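Local coordinates for RNA polymerase ECF-subfamily sigma factor (Streptomyces venezuelae, PDB 6DXO), which directs RNA polymerase to specific promoters, probably taking part in aerial mycelium formation, and is captured here with its anti-sigma factor, at residues T47-A51 with W68-A73. Residues are numbered along the deposited sequence.
Sequences TFLRA and WLVTIA
Two helical segments, 47-51 and 68-73, pack with their axes 9.3 Å apart and their N-to-C directions at 116°, so they cross steeply; between them the nearest CA atoms are those of Thr47 and Ala73, 5.4 Å apart. Thr47, the most covered residue, points at the partner helix. Its m rotamer sends CG2 to 3.5 Å from Leu69 O and 3.8 Å from Ile72 CG2, while OG1, hydrogen-bonded one turn back to Leu43 O in the probable polymerase core-binding motif, lies 3.4 Å from Ala73 CB. Leu69, in an mt rotamer, brings its end between Phe48 and Ala51: CD1 is 3.7 Å from Phe48 CE2, CD2 sits over a face of that ring and 3.9 Å from Ala51 CB. Ile72, also mt, points toward segment 47-51 and reaches Ala51 CB with CD1 at 4.0 Å. One turn earlier Trp68 extends its indole past the same alanine, CZ3 lying 3.8 Å from Ala51 CB. No hydrogen bond crosses the interface; small Thr47 and Ala51 let the larger chains in. Phe48 and Leu69 also touch Tyr22 of helix 12-31; this buried, largely apolar crossing of helices 37-53 and 65-79 belongs to the helical core of sigma-70 region 2.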
ATOM      1  N   THR A  47       2.925  -5.443   6.664  1.00 12.99           N
ATOM      2  CA  THR A  47       4.248  -5.462   6.049  1.00 14.88           C
ATOM      3  C   THR A  47       4.909  -4.095   6.172  1.00 18.93           C
ATOM      4  O   THR A  47       6.043  -3.973   6.620  1.00 18.19           O
ATOM      5  CB  THR A  47       4.187  -5.875   4.566  1.00 14.50           C
ATOM      6  OG1 THR A  47       3.760  -7.244   4.461  1.00 17.18           O
ATOM      7  CG2 THR A  47       5.535  -5.717   3.899  1.00 16.68           C
ATOM      8  N   PHE A  48       4.188  -3.056   5.771  1.00 14.40           N
ATOM      9  CA  PHE A  48       4.744  -1.714   5.898  1.00 19.23           C
ATOM     10  C   PHE A  48       4.985  -1.288   7.348  1.00 22.88           C
ATOM     11  O   PHE A  48       5.990  -0.615   7.653  1.00 17.33           O
ATOM     12  CB  PHE A  48       3.870  -0.698   5.157  1.00 15.50           C
ATOM     13  CG  PHE A  48       4.049  -0.737   3.678  1.00 15.11           C
ATOM     14  CD1 PHE A  48       3.248  -1.564   2.881  1.00 17.96           C
ATOM     15  CD2 PHE A  48       5.032   0.028   3.072  1.00 16.07           C
ATOM     16  CE1 PHE A  48       3.435  -1.607   1.502  1.00 17.67           C
ATOM     17  CE2 PHE A  48       5.214   0.001   1.694  1.00 17.14           C
ATOM     18  CZ  PHE A  48       4.417  -0.820   0.900  1.00 15.92           C
ATOM     19  N   LEU A  49       4.067  -1.655   8.237  1.00 19.54           N
ATOM     20  CA  LEU A  49       4.221  -1.296   9.645  1.00 30.29           C
ATOM     21  C   LEU A  49       5.473  -1.925  10.260  1.00 27.22           C
ATOM     22  O   LEU A  49       6.154  -1.307  11.091  1.00 26.38           O
ATOM     23  CB  LEU A  49       2.967  -1.659  10.448  1.00 24.13           C
ATOM     24  CG  LEU A  49       1.779  -0.704  10.284  1.00 27.83           C
ATOM     25  CD1 LEU A  49       0.544  -1.257  10.974  1.00 37.27           C
ATOM     26  CD2 LEU A  49       2.131   0.666  10.843  1.00 32.05           C
ATOM     27  N   ARG A  50       5.788  -3.148   9.839  1.00 23.57           N
ATOM     28  CA  ARG A  50       6.976  -3.827  10.336  1.00 22.96           C
ATOM     29  C   ARG A  50       8.248  -3.156   9.818  1.00 24.28           C
ATOM     30  O   ARG A  50       9.202  -2.959  10.571  1.00 28.03           O
ATOM     31  CB  ARG A  50       6.950  -5.312   9.953  1.00 27.85           C
ATOM     32  CG  ARG A  50       8.091  -6.123  10.510  1.00 43.16           C
ATOM     33  CD  ARG A  50       7.777  -6.620  11.908  1.00 58.69           C
ATOM     34  NE  ARG A  50       6.793  -7.699  11.894  1.00 68.73           N
ATOM     35  CZ  ARG A  50       7.104  -8.992  11.907  1.00 68.51           C
ATOM     36  NH1 ARG A  50       8.375  -9.366  11.936  1.00 73.75           N
ATOM     37  NH2 ARG A  50       6.147  -9.909  11.894  1.00 64.39           N
ATOM     38  N   ALA A  51       8.247  -2.786   8.542  1.00 19.60           N
ATOM     39  CA  ALA A  51       9.393  -2.126   7.931  1.00 21.64           C
ATOM     40  C   ALA A  51       9.659  -0.818   8.662  1.00 27.36           C
ATOM     41  O   ALA A  51      10.807  -0.446   8.922  1.00 23.70           O
ATOM     42  CB  ALA A  51       9.132  -1.859   6.465  1.00 17.27           C
ATOM     43  N   TRP A  68      13.213  -5.988   0.600  1.00 18.23           N
ATOM     44  CA  TRP A  68      13.001  -6.147   2.031  1.00 14.97           C
ATOM     45  C   TRP A  68      11.514  -6.269   2.337  1.00 20.11           C
ATOM     46  O   TRP A  68      11.094  -7.119   3.113  1.00 19.92           O
ATOM     47  CB  TRP A  68      13.592  -4.932   2.764  1.00 17.43           C
ATOM     48  CG  TRP A  68      13.635  -5.050   4.240  1.00 19.48           C
ATOM     49  CD1 TRP A  68      13.904  -6.164   4.971  1.00 30.32           C
ATOM     50  CD2 TRP A  68      13.430  -3.990   5.180  1.00 20.75           C
ATOM     51  NE1 TRP A  68      13.860  -5.875   6.314  1.00 28.49           N
ATOM     52  CE2 TRP A  68      13.577  -4.542   6.471  1.00 26.02           C
ATOM     53  CE3 TRP A  68      13.112  -2.632   5.052  1.00 22.97           C
ATOM     54  CZ2 TRP A  68      13.430  -3.777   7.639  1.00 25.50           C
ATOM     55  CZ3 TRP A  68      12.958  -1.873   6.207  1.00 23.90           C
ATOM     56  CH2 TRP A  68      13.129  -2.444   7.484  1.00 29.65           C
ATOM     57  N   LEU A  69      10.721  -5.405   1.712  1.00 17.55           N
ATOM     58  CA  LEU A  69       9.274  -5.468   1.883  1.00 14.69           C
ATOM     59  C   LEU A  69       8.768  -6.864   1.493  1.00 15.42           C
ATOM     60  O   LEU A  69       7.992  -7.470   2.204  1.00 16.72           O
ATOM     61  CB  LEU A  69       8.596  -4.401   1.023  1.00 16.60           C
ATOM     62  CG  LEU A  69       8.714  -2.953   1.529  1.00 20.68           C
ATOM     63  CD1 LEU A  69       8.149  -1.963   0.513  1.00 22.53           C
ATOM     64  CD2 LEU A  69       8.023  -2.774   2.884  1.00 20.04           C
ATOM     65  N   VAL A  70       9.222  -7.359   0.355  1.00 18.94           N
ATOM     66  CA  VAL A  70       8.777  -8.658  -0.132  1.00 21.62           C
ATOM     67  C   VAL A  70       9.141  -9.781   0.839  1.00 21.05           C
ATOM     68  O   VAL A  70       8.337 -10.686   1.116  1.00 17.82           O
ATOM     69  CB  VAL A  70       9.307  -8.926  -1.552  1.00 26.22           C
ATOM     70  CG1 VAL A  70       9.073 -10.371  -1.936  1.00 34.26           C
ATOM     71  CG2 VAL A  70       8.619  -7.979  -2.555  1.00 32.40           C
ATOM     72  N   THR A  71      10.342  -9.703   1.394  1.00 17.82           N
ATOM     73  CA  THR A  71      10.773 -10.721   2.335  1.00 18.23           C
ATOM     74  C   THR A  71      10.003 -10.637   3.647  1.00 19.75           C
ATOM     75  O   THR A  71       9.698 -11.654   4.243  1.00 21.38           O
ATOM     76  CB  THR A  71      12.316 -10.697   2.542  1.00 16.62           C
ATOM     77  OG1 THR A  71      12.731  -9.402   2.999  1.00 27.51           O
ATOM     78  CG2 THR A  71      13.016 -10.972   1.233  1.00 23.94           C
ATOM     79  N   ILE A  72       9.649  -9.422   4.075  1.00 17.81           N
ATOM     80  CA  ILE A  72       8.785  -9.253   5.238  1.00 20.26           C
ATOM     81  C   ILE A  72       7.390  -9.826   5.022  1.00 20.90           C
ATOM     82  O   ILE A  72       6.842 -10.481   5.903  1.00 23.39           O
ATOM     83  CB  ILE A  72       8.672  -7.762   5.653  1.00 20.77           C
ATOM     84  CG1 ILE A  72       9.981  -7.289   6.289  1.00 24.16           C
ATOM     85  CG2 ILE A  72       7.494  -7.547   6.613  1.00 18.00           C
ATOM     86  CD1 ILE A  72      10.096  -5.776   6.359  1.00 23.49           C
ATOM     87  N   ALA A  73       6.808  -9.566   3.847  1.00 15.76           N
ATOM     88  CA  ALA A  73       5.472 -10.054   3.551  1.00 18.52           C
ATOM     89  C   ALA A  73       5.514 -11.573   3.500  1.00 19.46           C
ATOM     90  O   ALA A  73       4.614 -12.234   3.990  1.00 19.44           O
ATOM     91  CB  ALA A  73       4.940  -9.479   2.225  1.00 15.26           C
TER